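Local coordinates for protein Exo-beta-1,3-galactanase (Bifidobacterium bifidum, PDB 5FLW) that probably hydrolyses beta-1,3-galactan from the chain end, releasing galactose or galactose-containing units, as a glycoside hydrolase of family 43, at residues A[42-46]-A[75-81]; A[126-131]-A[170-175]; A[147-151]-A[163-169]; A[157-163]-A[174-180]; A[215-219]-A[287-291]. One frame throughout, in Å; residues are numbered along the deposited sequence.

Interaction 1. Residues A[42-46]-A[75-81]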
# COMPACT_ATOMS: atom_id res chain seq x y z
N GLY A 42 -10.32 -13.77 9.53
CA GLY A 42 -8.94 -14.05 9.92
C GLY A 42 -7.91 -13.78 8.83
O GLY A 42 -8.16 -12.98 7.93
N ASN A 43 -6.76 -14.47 8.89
CA ASN A 43 -5.58 -14.12 8.10
C ASN A 43 -5.48 -14.77 6.73
O ASN A 43 -4.58 -14.40 5.96
CB ASN A 43 -4.29 -14.46 8.88
CG ASN A 43 -4.02 -15.96 8.95
OD1 ASN A 43 -4.94 -16.75 9.16
ND2 ASN A 43 -2.76 -16.37 8.79
N LEU A 44 -6.33 -15.75 6.40
CA LEU A 44 -6.21 -16.41 5.10
C LEU A 44 -6.94 -15.60 4.01
O LEU A 44 -7.78 -14.75 4.28
CB LEU A 44 -6.71 -17.86 5.16
CG LEU A 44 -5.99 -18.73 6.19
CD1 LEU A 44 -6.62 -20.14 6.33
CD2 LEU A 44 -4.48 -18.82 5.90
N PHE A 45 -6.61 -15.90 2.75
CA PHE A 45 -7.16 -15.11 1.66
C PHE A 45 -8.67 -15.28 1.55
O PHE A 45 -9.17 -16.41 1.39
CB PHE A 45 -6.49 -15.46 0.34
CG PHE A 45 -6.89 -14.54 -0.76
CD1 PHE A 45 -6.62 -13.18 -0.67
CD2 PHE A 45 -7.55 -15.03 -1.90
CE1 PHE A 45 -7.01 -12.31 -1.71
CE2 PHE A 45 -7.94 -14.17 -2.94
CZ PHE A 45 -7.67 -12.82 -2.85
N GLN A 46 -9.41 -14.15 1.60
CA GLN A 46 -10.86 -14.12 1.50
C GLN A 46 -11.32 -13.15 0.42
O GLN A 46 -12.49 -12.72 0.41
CB GLN A 46 -11.53 -13.81 2.85
CG GLN A 46 -11.14 -14.80 3.93
CD GLN A 46 -11.20 -14.18 5.31
OE1 GLN A 46 -12.27 -13.78 5.79
NE2 GLN A 46 -10.03 -14.07 5.96
N LEU A 75 -4.04 -18.49 -4.89
CA LEU A 75 -5.01 -17.68 -4.14
C LEU A 75 -6.21 -18.51 -3.69
O LEU A 75 -7.33 -17.99 -3.57
CB LEU A 75 -5.45 -16.46 -4.95
CG LEU A 75 -4.38 -15.35 -5.14
CD1 LEU A 75 -4.86 -14.25 -6.08
CD2 LEU A 75 -3.92 -14.78 -3.79
N ALA A 76 -5.98 -19.81 -3.43
CA ALA A 76 -7.00 -20.67 -2.83
C ALA A 76 -7.26 -20.26 -1.37
O ALA A 76 -6.53 -19.45 -0.78
CB ALA A 76 -6.57 -22.15 -2.91
N ALA A 77 -8.32 -20.84 -0.79
CA ALA A 77 -8.79 -20.47 0.55
C ALA A 77 -7.75 -20.78 1.63
O ALA A 77 -7.84 -20.23 2.72
CB ALA A 77 -10.07 -21.23 0.87
N ASP A 78 -6.79 -21.66 1.35
CA ASP A 78 -5.78 -22.02 2.32
C ASP A 78 -4.52 -21.18 2.19
O ASP A 78 -3.60 -21.35 3.00
CB ASP A 78 -5.43 -23.50 2.18
CG ASP A 78 -4.88 -23.83 0.79
OD1 ASP A 78 -5.61 -23.64 -0.20
OD2 ASP A 78 -3.71 -24.26 0.70
N ARG A 79 -4.46 -20.27 1.20
CA ARG A 79 -3.31 -19.40 0.97
C ARG A 79 -3.56 -18.02 1.60
O ARG A 79 -4.60 -17.75 2.21
CB ARG A 79 -3.01 -19.25 -0.53
CG ARG A 79 -2.98 -20.54 -1.27
CD ARG A 79 -1.78 -21.47 -0.93
NE ARG A 79 -2.20 -22.79 -1.43
CZ ARG A 79 -1.73 -23.40 -2.52
NH1 ARG A 79 -0.72 -22.85 -3.21
NH2 ARG A 79 -2.26 -24.57 -2.93
N ILE A 80 -2.58 -17.14 1.40
CA ILE A 80 -2.61 -15.77 1.89
C ILE A 80 -2.39 -14.80 0.73
O ILE A 80 -1.55 -15.04 -0.14
CB ILE A 80 -1.51 -15.57 2.97
CG1 ILE A 80 -1.86 -16.35 4.23
CG2 ILE A 80 -1.31 -14.09 3.28
CD1 ILE A 80 -0.71 -16.49 5.20
N GLY A 81 -3.15 -13.72 0.71
CA GLY A 81 -3.07 -12.70 -0.33
C GLY A 81 -3.19 -11.35 0.34
O GLY A 81 -4.26 -10.99 0.81
O HOH W 1 -4.71 -13.38 3.25
O HOH W 2 -9.78 -18.35 3.18
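Segment 42-46 runs beside the turn of 75-81, the CA atoms of Phe45 and Ile80 4.6 Å apart and Phe45 N donating to Arg79 O at 2.8 Å, so that two neighbouring blades of the five-bladed beta-propeller of family 43 meet through their loops. The first segment lies between strands 31-37 and 48-53 of the first blade; 75-81 is a turn and the first two residues of strand 80-88 of the second. That type I turn, Ala76 to Arg79, is closed by Arg79 N to Ala76 O at 3.0 Å. Phe45 is the buried centre of the contact. Leu75 CD2 sits over one ring face in a CH-pi contact, 4.1 Å from the centroid, while Gly81 O lies at the ring edge, 3.5 Å from Phe45 CD1; a CB on Gly81 would collide with that same atom. Ile99 of strand 95-102 also packs against Phe45. Leu44 CD2 touches Ile80 CG1 at 4.0 Å. Two waters complete the join: one links Asn43 O to Gly81 N, and the other donates to both Phe45 O and Ala77 O, each at 2.7 Å.

Interaction 2. Residues A[126-131]-A[170-175]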
# COMPACT_ATOMS: atom_id res chain seq x y z
N GLN A 126 -4.02 -14.22 -13.16
CA GLN A 126 -3.16 -14.73 -14.23
C GLN A 126 -1.90 -15.44 -13.73
O GLN A 126 -1.83 -16.67 -13.81
CB GLN A 126 -2.86 -13.65 -15.27
CG GLN A 126 -4.14 -13.17 -15.93
CD GLN A 126 -3.93 -12.38 -17.20
OE1 GLN A 126 -2.91 -11.74 -17.40
NE2 GLN A 126 -4.95 -12.40 -18.06
N THR A 127 -0.92 -14.72 -13.21
CA THR A 127 0.39 -15.28 -12.93
C THR A 127 0.78 -15.07 -11.47
O THR A 127 0.23 -14.21 -10.76
CB THR A 127 1.49 -14.57 -13.79
OG1 THR A 127 1.41 -13.14 -13.57
CG2 THR A 127 1.37 -14.90 -15.30
N THR A 128 1.78 -15.84 -11.02
CA THR A 128 2.61 -15.41 -9.90
C THR A 128 4.02 -15.24 -10.46
O THR A 128 4.43 -15.99 -11.36
CB THR A 128 2.59 -16.32 -8.66
OG1 THR A 128 3.26 -17.55 -8.97
CG2 THR A 128 1.18 -16.59 -8.20
N ILE A 129 4.73 -14.20 -9.98
CA ILE A 129 6.04 -13.86 -10.50
C ILE A 129 6.97 -13.48 -9.36
O ILE A 129 6.55 -13.07 -8.28
CB ILE A 129 5.96 -12.69 -11.54
CG1 ILE A 129 5.74 -11.32 -10.86
CG2 ILE A 129 4.89 -13.01 -12.65
CD1 ILE A 129 5.66 -10.13 -11.86
N THR A 130 8.27 -13.59 -9.65
CA THR A 130 9.34 -13.03 -8.82
C THR A 130 10.34 -12.40 -9.78
O THR A 130 10.36 -12.71 -10.97
CB THR A 130 10.10 -14.09 -7.97
OG1 THR A 130 11.00 -14.83 -8.80
CG2 THR A 130 9.16 -15.06 -7.30
N TRP A 131 11.19 -11.50 -9.25
CA TRP A 131 12.39 -11.07 -9.97
C TRP A 131 13.53 -12.01 -9.57
O TRP A 131 13.90 -12.07 -8.40
CB TRP A 131 12.74 -9.62 -9.62
CG TRP A 131 13.96 -9.10 -10.33
CD1 TRP A 131 15.21 -8.92 -9.79
CD2 TRP A 131 14.05 -8.67 -11.70
NE1 TRP A 131 16.07 -8.40 -10.75
CE2 TRP A 131 15.37 -8.23 -11.93
CE3 TRP A 131 13.14 -8.61 -12.75
CZ2 TRP A 131 15.80 -7.75 -13.17
CZ3 TRP A 131 13.57 -8.13 -13.98
CH2 TRP A 131 14.89 -7.72 -14.19
N LEU A 170 2.30 -6.07 -16.93
CA LEU A 170 2.02 -7.44 -16.49
C LEU A 170 3.23 -8.15 -15.88
O LEU A 170 3.06 -9.21 -15.25
CB LEU A 170 1.52 -8.30 -17.66
CG LEU A 170 0.23 -7.81 -18.34
CD1 LEU A 170 -0.10 -8.75 -19.48
CD2 LEU A 170 -0.89 -7.73 -17.35
N THR A 171 4.44 -7.60 -16.05
CA THR A 171 5.64 -8.18 -15.47
C THR A 171 6.68 -7.09 -15.23
O THR A 171 6.44 -5.91 -15.49
CB THR A 171 6.16 -9.36 -16.31
OG1 THR A 171 7.12 -10.07 -15.54
CG2 THR A 171 6.77 -8.87 -17.63
N ILE A 172 7.84 -7.49 -14.68
CA ILE A 172 8.92 -6.61 -14.24
C ILE A 172 10.08 -6.70 -15.23
O ILE A 172 10.46 -7.81 -15.64
CB ILE A 172 9.39 -7.05 -12.85
CG1 ILE A 172 8.26 -6.95 -11.84
CG2 ILE A 172 10.63 -6.26 -12.40
CD1 ILE A 172 8.64 -7.69 -10.53
N VAL A 173 10.65 -5.55 -15.58
CA VAL A 173 11.73 -5.49 -16.56
C VAL A 173 13.01 -4.85 -16.01
O VAL A 173 14.04 -4.90 -16.69
CB VAL A 173 11.30 -4.80 -17.88
CG1 VAL A 173 10.09 -5.51 -18.53
CG2 VAL A 173 11.03 -3.32 -17.69
N GLU A 174 12.99 -4.28 -14.80
CA GLU A 174 14.19 -3.64 -14.28
C GLU A 174 14.16 -3.58 -12.76
O GLU A 174 13.14 -3.24 -12.16
CB GLU A 174 14.38 -2.23 -14.84
CG GLU A 174 15.71 -1.61 -14.44
CD GLU A 174 15.76 -0.12 -14.68
OE1 GLU A 174 14.85 0.41 -15.37
OE2 GLU A 174 16.71 0.52 -14.18
N ASP A 175 15.30 -3.91 -12.15
CA ASP A 175 15.50 -3.72 -10.70
C ASP A 175 16.09 -2.31 -10.56
O ASP A 175 17.29 -2.09 -10.71
CB ASP A 175 16.39 -4.84 -10.15
CG ASP A 175 16.46 -4.90 -8.63
OD1 ASP A 175 15.68 -4.21 -7.93
OD2 ASP A 175 17.28 -5.70 -8.13
O HOH W 3 2.20 -11.74 -15.76
O HOH W 4 18.52 -7.46 -9.83
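This is a side-chain and water-mediated contact at the surface, between the outermost strands of two successive blades. Strand 124-129 closes the second blade and strand 172-179 the third, and the segments 126-131 and 170-175 run almost the same way, 8° apart end to end. They are not paired as strands: the closest CA atoms, those of Trp131 and Ile172, are still 7.1 Å apart, so side chains must fill the gap. Ile129 and Ile172 point at each other and meet through their CD1 atoms at 4.1 Å; Ile129 CD1 also reaches Thr171 OG1 at 4.0 Å. Trp131, with chi1 at t, lays its indole along the other segment. Its CE3 touches Ile172 CG2 at 3.5 Å, the backbone of Glu174 and Asp175 passes over one ring face, and NE1 approaches Asp175 CB at 3.6 Å. Tyr163 of the neighbouring strand 159-165 also packs against this ring. Water supplies the polar links: one molecule lies 2.7 Å from both Thr127 OG1 and Leu170 O, and another accepts from Trp131 NE1 at 2.8 Å and donates to Asp175 OD2 at 2.7 Å, while Asp175 OD1 serves His161. Each segment carries a classic beta bulge, Gln126-Thr127 facing Val113 and Val173-Glu174 facing Arg164. Apolar packing between separate four-stranded sheets, in place of continuous strand pairing, is typical of the blade-to-blade interfaces of a beta-propeller.

Interaction 3. Residues A[147-151]-A[163-169]; sequences GSGYI and YRLADDY
Four direct hydrogen bonds fasten segments 147-151 and 163-169 in an antiparallel beta hairpin, the two middle strands of a propeller blade. Tyr169 OH donates to Gly147 O at 2.7 Å. Ile151 and Tyr163 form a hydrogen-bonded pair, with Tyr163 N to Ile151 O at 2.8 Å and Ile151 N to Tyr163 O at 2.9 Å; Leu165 N donates to Gly149 O at 2.9 Å. Between them Tyr150 and Arg164 are a non-hydrogen-bonded pair, CA atoms 4.5 Å apart. The N-to-C directions of 149-151 and 163-165 are 138° apart, a marked twist; beyond the Leu165-Gly149 bond a water bridges Gly149 N (2.9 Å) and Leu165 O (2.8 Å). A type I turn, Ala166 to Tyr169, brings the Tyr169 ring (chi1 m) back beside Gly149, where a CB would clash with it. Tyr150 CE2 (chi1 m) meets Arg164 CB at 3.7 Å, while the Arg164 guanidinium pairs with Glu174. On the face of Ile151 and Tyr163, Ile151 CG2 packs on Tyr163 CB at 3.7 Å.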
# COMPACT_ATOMS: atom_id res chain seq x y z
N GLY A 147 4.25 8.13 -17.23
CA GLY A 147 3.48 6.92 -17.44
C GLY A 147 4.17 5.64 -17.03
O GLY A 147 3.56 4.58 -17.13
N SER A 148 5.43 5.70 -16.61
CA SER A 148 6.09 4.49 -16.14
C SER A 148 5.44 3.99 -14.86
O SER A 148 5.07 4.79 -13.98
CB SER A 148 7.56 4.76 -15.90
OG SER A 148 8.19 5.00 -17.13
N GLY A 149 5.29 2.67 -14.75
CA GLY A 149 4.73 2.04 -13.57
C GLY A 149 5.79 1.28 -12.81
O GLY A 149 6.73 0.72 -13.40
N TYR A 150 5.63 1.24 -11.48
CA TYR A 150 6.60 0.61 -10.60
C TYR A 150 5.87 -0.15 -9.51
O TYR A 150 4.81 0.27 -9.02
CB TYR A 150 7.50 1.67 -9.91
CG TYR A 150 8.23 2.50 -10.91
CD1 TYR A 150 7.67 3.65 -11.45
CD2 TYR A 150 9.51 2.11 -11.36
CE1 TYR A 150 8.35 4.41 -12.43
CE2 TYR A 150 10.20 2.86 -12.32
CZ TYR A 150 9.63 4.00 -12.85
OH TYR A 150 10.36 4.70 -13.80
N ILE A 151 6.48 -1.26 -9.11
CA ILE A 151 6.06 -1.98 -7.93
C ILE A 151 7.22 -1.99 -6.94
O ILE A 151 8.36 -2.31 -7.30
CB ILE A 151 5.52 -3.39 -8.28
CG1 ILE A 151 5.00 -4.10 -7.03
CG2 ILE A 151 6.55 -4.22 -8.99
CD1 ILE A 151 4.12 -5.28 -7.36
N TYR A 163 10.84 -1.86 -8.61
CA TYR A 163 10.87 -2.61 -9.86
C TYR A 163 10.07 -1.86 -10.92
O TYR A 163 8.93 -1.46 -10.67
CB TYR A 163 10.19 -3.96 -9.66
CG TYR A 163 10.95 -4.98 -8.85
CD1 TYR A 163 12.28 -5.32 -9.16
CD2 TYR A 163 10.31 -5.68 -7.82
CE1 TYR A 163 12.95 -6.31 -8.43
CE2 TYR A 163 10.97 -6.64 -7.08
CZ TYR A 163 12.28 -6.96 -7.39
OH TYR A 163 12.92 -7.91 -6.66
N ARG A 164 10.65 -1.69 -12.11
CA ARG A 164 9.92 -1.07 -13.21
C ARG A 164 9.13 -2.14 -13.97
O ARG A 164 9.66 -3.21 -14.27
CB ARG A 164 10.84 -0.30 -14.16
CG ARG A 164 10.10 0.47 -15.26
CD ARG A 164 11.00 1.46 -15.97
NE ARG A 164 12.22 0.81 -16.50
CZ ARG A 164 12.37 0.36 -17.74
NH1 ARG A 164 11.39 0.49 -18.63
NH2 ARG A 164 13.53 -0.20 -18.12
N LEU A 165 7.87 -1.83 -14.28
CA LEU A 165 7.01 -2.74 -15.01
C LEU A 165 7.23 -2.60 -16.51
O LEU A 165 7.58 -1.52 -17.02
CB LEU A 165 5.55 -2.41 -14.71
CG LEU A 165 5.11 -2.62 -13.25
CD1 LEU A 165 3.82 -1.84 -12.93
CD2 LEU A 165 4.90 -4.10 -12.99
N ALA A 166 6.96 -3.70 -17.23
CA ALA A 166 6.83 -3.66 -18.68
C ALA A 166 5.71 -2.69 -19.06
O ALA A 166 4.85 -2.33 -18.24
CB ALA A 166 6.48 -5.06 -19.19
N ASP A 167 5.71 -2.27 -20.33
CA ASP A 167 4.71 -1.31 -20.80
C ASP A 167 3.28 -1.83 -20.67
O ASP A 167 2.35 -1.03 -20.57
CB ASP A 167 4.93 -0.94 -22.27
CG ASP A 167 6.14 -0.07 -22.48
OD1 ASP A 167 6.66 0.52 -21.50
OD2 ASP A 167 6.59 0.00 -23.65
N ASP A 168 3.07 -3.14 -20.75
CA ASP A 168 1.73 -3.67 -20.54
C ASP A 168 1.41 -3.90 -19.06
O ASP A 168 0.34 -4.43 -18.74
CB ASP A 168 1.52 -4.95 -21.36
CG ASP A 168 2.43 -6.09 -20.92
OD1 ASP A 168 3.14 -5.97 -19.91
OD2 ASP A 168 2.43 -7.14 -21.62
N TYR A 169 2.33 -3.54 -18.16
CA TYR A 169 2.16 -3.59 -16.71
C TYR A 169 2.01 -5.01 -16.15
O TYR A 169 1.68 -5.15 -14.96
CB TYR A 169 1.00 -2.69 -16.24
CG TYR A 169 1.32 -1.20 -16.11
CD1 TYR A 169 2.39 -0.61 -16.78
CD2 TYR A 169 0.53 -0.39 -15.29
CE1 TYR A 169 2.67 0.76 -16.64
CE2 TYR A 169 0.80 0.97 -15.14
CZ TYR A 169 1.85 1.55 -15.81
OH TYR A 169 2.10 2.91 -15.64
O HOH W 5 9.31 2.69 -18.23
O HOH W 6 6.46 1.07 -16.90

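Interaction 4. Residues A[157-163]-A[174-180]; sequences DHGTHIY and EDVACER
Backbone hydrogen bonds tie segments 157-163 and 174-180 together; strands 159-163 and 174-179 run antiparallel, their axes 4.2 Å apart at closest approach and their directions 166° apart. Thr160 and Glu179 exchange two bonds, each N to O at 2.9 Å. Ile162 N donates to Ala177 O at 2.9 Å, and Ile162 O accepts twice: from Val176 N at 2.8 Å and, weakly, from Ala177 N at 3.3 Å. This marks a classic beta bulge, in which Val176 (phi/psi -71/-43) and Ala177 both face Ile162; beyond it Tyr163 pairs with Asp175, one residue out of step, while before it His161 pairs with Cys178, CA atoms 4.1 Å apart. The hairpin so built joins the third and outermost strands of a propeller blade. Among side chains the main polar link is His161 ND1 to Asp175 OD1 at 2.6 Å, with His161 chi1 at m and Asp175 chi1 at t; His161 NE2 is held by Asp155. Cys178, chi1 t, sets SG over the imidazole face of His161, 3.6 Å from the centroid. Gly159 (142/-170) approaches Glu179 O and Cys178 SG too closely for a CB. On the face of Thr160, Ile162, Ala177 and Glu179, Ile162 CD1 lies 4.3 Å from Ala177 CB, and Trp202 of the next blade packs on Thr160, Ile162 and Glu179. Arg180 (chi2, chi3 t) brings one guanidinium face over His158 O; its NE bonds to Pro185 O.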
# COMPACT_ATOMS: atom_id res chain seq x y z
N ASP A 157 16.17 -10.80 1.91
CA ASP A 157 17.59 -11.09 1.73
C ASP A 157 18.38 -9.89 1.18
O ASP A 157 19.62 -9.90 1.27
CB ASP A 157 17.81 -12.26 0.77
CG ASP A 157 17.16 -13.56 1.24
OD1 ASP A 157 17.21 -13.89 2.45
OD2 ASP A 157 16.57 -14.23 0.36
N HIS A 158 17.71 -8.87 0.59
CA HIS A 158 18.43 -7.82 -0.14
C HIS A 158 18.09 -6.39 0.26
O HIS A 158 18.99 -5.53 0.32
CB HIS A 158 18.27 -7.96 -1.68
CG HIS A 158 18.72 -9.28 -2.22
ND1 HIS A 158 17.86 -10.20 -2.76
CD2 HIS A 158 19.95 -9.84 -2.27
CE1 HIS A 158 18.53 -11.27 -3.14
NE2 HIS A 158 19.80 -11.08 -2.86
N GLY A 159 16.82 -6.10 0.51
CA GLY A 159 16.36 -4.76 0.74
C GLY A 159 15.00 -4.61 0.10
O GLY A 159 14.39 -5.59 -0.34
N THR A 160 14.51 -3.37 0.04
CA THR A 160 13.23 -3.12 -0.60
C THR A 160 13.49 -2.57 -2.00
O THR A 160 14.22 -1.57 -2.16
CB THR A 160 12.35 -2.23 0.27
OG1 THR A 160 12.13 -2.92 1.51
CG2 THR A 160 11.00 -1.95 -0.41
N HIS A 161 12.95 -3.27 -3.01
CA HIS A 161 13.16 -2.94 -4.41
C HIS A 161 12.15 -1.92 -4.89
O HIS A 161 10.99 -1.90 -4.46
CB HIS A 161 12.98 -4.17 -5.31
CG HIS A 161 13.92 -5.30 -5.03
ND1 HIS A 161 15.05 -5.53 -5.78
CD2 HIS A 161 13.88 -6.27 -4.09
CE1 HIS A 161 15.67 -6.61 -5.32
NE2 HIS A 161 14.99 -7.07 -4.28
N ILE A 162 12.57 -1.12 -5.86
CA ILE A 162 11.69 -0.45 -6.81
C ILE A 162 11.89 -1.19 -8.13
O ILE A 162 13.00 -1.20 -8.68
CB ILE A 162 12.02 1.04 -6.98
CG1 ILE A 162 11.91 1.78 -5.63
CG2 ILE A 162 11.13 1.65 -8.05
CD1 ILE A 162 12.33 3.24 -5.65
N TYR A 163 10.84 -1.86 -8.61
CA TYR A 163 10.87 -2.61 -9.86
C TYR A 163 10.07 -1.86 -10.92
O TYR A 163 8.93 -1.46 -10.67
CB TYR A 163 10.19 -3.96 -9.66
CG TYR A 163 10.95 -4.98 -8.85
CD1 TYR A 163 12.28 -5.32 -9.16
CD2 TYR A 163 10.31 -5.68 -7.82
CE1 TYR A 163 12.95 -6.31 -8.43
CE2 TYR A 163 10.97 -6.64 -7.08
CZ TYR A 163 12.28 -6.96 -7.39
OH TYR A 163 12.92 -7.91 -6.66
N GLU A 174 12.99 -4.28 -14.80
CA GLU A 174 14.19 -3.64 -14.28
C GLU A 174 14.16 -3.58 -12.76
O GLU A 174 13.14 -3.24 -12.16
CB GLU A 174 14.38 -2.23 -14.84
CG GLU A 174 15.71 -1.61 -14.44
CD GLU A 174 15.76 -0.12 -14.68
OE1 GLU A 174 14.85 0.41 -15.37
OE2 GLU A 174 16.71 0.52 -14.18
N ASP A 175 15.30 -3.91 -12.15
CA ASP A 175 15.50 -3.72 -10.70
C ASP A 175 16.09 -2.31 -10.56
O ASP A 175 17.29 -2.09 -10.71
CB ASP A 175 16.39 -4.84 -10.15
CG ASP A 175 16.46 -4.90 -8.63
OD1 ASP A 175 15.68 -4.21 -7.93
OD2 ASP A 175 17.28 -5.70 -8.13
N VAL A 176 15.19 -1.33 -10.35
CA VAL A 176 15.56 0.08 -10.41
C VAL A 176 16.43 0.46 -9.21
O VAL A 176 17.42 1.21 -9.34
CB VAL A 176 14.30 0.97 -10.48
CG1 VAL A 176 14.63 2.44 -10.28
CG2 VAL A 176 13.58 0.77 -11.78
N ALA A 177 16.05 -0.02 -8.02
CA ALA A 177 16.72 0.28 -6.77
C ALA A 177 16.43 -0.85 -5.80
O ALA A 177 15.41 -1.55 -5.91
CB ALA A 177 16.24 1.61 -6.16
N CYS A 178 17.36 -1.04 -4.85
CA CYS A 178 17.13 -1.99 -3.77
C CYS A 178 17.79 -1.39 -2.54
O CYS A 178 19.02 -1.34 -2.45
CB CYS A 178 17.69 -3.37 -4.11
SG CYS A 178 17.25 -4.61 -2.86
N GLU A 179 16.97 -0.90 -1.61
CA GLU A 179 17.48 -0.09 -0.51
C GLU A 179 17.25 -0.76 0.84
O GLU A 179 16.15 -1.26 1.13
CB GLU A 179 16.84 1.33 -0.48
CG GLU A 179 17.07 2.10 -1.78
CD GLU A 179 18.53 2.50 -1.96
OE1 GLU A 179 19.22 2.76 -0.95
OE2 GLU A 179 18.99 2.57 -3.13
N ARG A 180 18.29 -0.70 1.67
CA ARG A 180 18.17 -1.00 3.09
C ARG A 180 18.10 0.33 3.83
O ARG A 180 18.68 1.33 3.38
CB ARG A 180 19.37 -1.82 3.59
CG ARG A 180 19.37 -3.27 3.13
CD ARG A 180 20.64 -3.94 3.61
NE ARG A 180 20.61 -5.39 3.48
CZ ARG A 180 21.29 -6.09 2.57
NH1 ARG A 180 22.05 -5.46 1.69
NH2 ARG A 180 21.20 -7.41 2.54

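Interaction 5. Residues A[215-219]-A[287-291]; sequences NKYST and DGVAS
Tyr217 carries most of this contact. With chi1 at 75° (p) and chi2 at -73°, the side chain extends from strand 216-220 to strand 289-291, although the CA atoms of Tyr217 and Ala290 are 7.7 Å apart. Its hydroxyl accepts a hydrogen bond from Ala290 N, 3.1 Å from Tyr217 OH with an N-H...O angle of 162°. The Ala290 methyl stands almost exactly over the ring, CB 3.8 Å from the centroid and 6° off the normal, a CH-pi contact, while Gly288 O lies near the ring plane at its edge. Both segments are extended except at the turn residues Asp287 (57/41) and Gly288 (81/4); the latter's angles call for glycine. The two strands belong to successive blades of the five-bladed propeller, 289-291 being the outermost strand of the last blade and 216-220 an inner one of the blade before, so a tyrosine bridges two sheets that are not strand-paired here. Phe203 of strand 199-205 also packs on Ala290, and Phe233 on Tyr217. Thr219, with chi1 at 63° (p), points towards Gly288: its CG2 is 4.0 Å from Gly288 O, and its OG1 lies 2.5 Å from a water that donates to Gly288 O at 3.1 Å.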
# COMPACT_ATOMS: atom_id res chain seq x y z
N ASN A 215 8.03 4.76 11.99
CA ASN A 215 8.23 4.60 10.56
C ASN A 215 9.12 5.73 10.01
O ASN A 215 9.30 6.79 10.64
CB ASN A 215 6.88 4.59 9.83
CG ASN A 215 5.98 3.39 10.21
OD1 ASN A 215 4.83 3.33 9.77
ND2 ASN A 215 6.47 2.45 11.03
N LYS A 216 9.69 5.51 8.82
CA LYS A 216 10.66 6.45 8.28
C LYS A 216 10.44 6.71 6.80
O LYS A 216 9.70 5.98 6.10
CB LYS A 216 12.10 5.96 8.50
CG LYS A 216 12.41 5.52 9.90
CD LYS A 216 13.90 5.26 10.06
CE LYS A 216 14.24 4.99 11.51
NZ LYS A 216 15.68 4.64 11.71
N TYR A 217 11.12 7.75 6.30
CA TYR A 217 11.08 8.10 4.88
C TYR A 217 12.47 8.47 4.35
O TYR A 217 13.38 8.86 5.11
CB TYR A 217 10.05 9.20 4.59
CG TYR A 217 10.50 10.59 5.02
CD1 TYR A 217 10.53 10.94 6.37
CD2 TYR A 217 10.90 11.53 4.08
CE1 TYR A 217 10.96 12.20 6.79
CE2 TYR A 217 11.34 12.81 4.49
CZ TYR A 217 11.36 13.14 5.84
OH TYR A 217 11.77 14.40 6.24
N SER A 218 12.60 8.37 3.03
CA SER A 218 13.80 8.75 2.30
C SER A 218 13.37 9.51 1.06
O SER A 218 12.24 9.35 0.58
CB SER A 218 14.62 7.50 1.94
OG SER A 218 15.78 7.80 1.21
N THR A 219 14.26 10.37 0.54
CA THR A 219 13.98 11.17 -0.66
C THR A 219 15.08 10.97 -1.70
O THR A 219 16.21 10.57 -1.39
CB THR A 219 13.84 12.68 -0.36
OG1 THR A 219 15.08 13.18 0.15
CG2 THR A 219 12.77 12.92 0.68
N ASP A 287 9.68 20.47 0.60
CA ASP A 287 11.13 20.74 0.61
C ASP A 287 11.94 19.61 1.25
O ASP A 287 12.88 19.85 2.00
CB ASP A 287 11.46 22.09 1.27
CG ASP A 287 10.60 23.22 0.75
OD1 ASP A 287 10.55 23.40 -0.49
OD2 ASP A 287 9.96 23.91 1.58
N GLY A 288 11.58 18.37 0.93
CA GLY A 288 12.32 17.23 1.43
C GLY A 288 11.97 16.82 2.84
O GLY A 288 12.59 15.88 3.37
N VAL A 289 11.00 17.47 3.45
CA VAL A 289 10.61 17.18 4.82
C VAL A 289 9.18 16.65 4.82
O VAL A 289 8.29 17.25 4.21
CB VAL A 289 10.76 18.41 5.73
CG1 VAL A 289 10.31 18.06 7.14
CG2 VAL A 289 12.19 18.86 5.72
N ALA A 290 8.97 15.52 5.47
CA ALA A 290 7.65 14.95 5.68
C ALA A 290 7.36 14.92 7.18
O ALA A 290 8.23 14.56 7.98
CB ALA A 290 7.55 13.52 5.11
N SER A 291 6.14 15.32 7.57
CA SER A 291 5.85 15.49 8.99
C SER A 291 4.41 15.11 9.32
O SER A 291 3.46 15.60 8.70
CB SER A 291 6.14 16.93 9.43
OG SER A 291 5.57 17.14 10.70
O HOH W 7 15.18 15.03 1.81

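The five contacts illustrate how a propeller divides labour between the inside of a blade and the seams between blades. Interactions 3 and 4 lie within one sheet, share strand 159-165 and Tyr163, and depend on backbone pairing, interrupted by a bulge in interaction 4; interaction 3 is buried, interaction 4 partly so. The Arg164-Glu174 salt bridge connects them. Interactions 1, 2 and 5 join different blades and are each centred on one aromatic residue, Phe45, Trp131 or Tyr217, alongside aliphatic contacts, with waters in the gaps and at most one direct hydrogen bond. Interaction 2 is the surface contact, yet it shares Glu174 and Asp175 with interaction 4. Interactions 1 and 5 lie on opposite sides of the chain's centre.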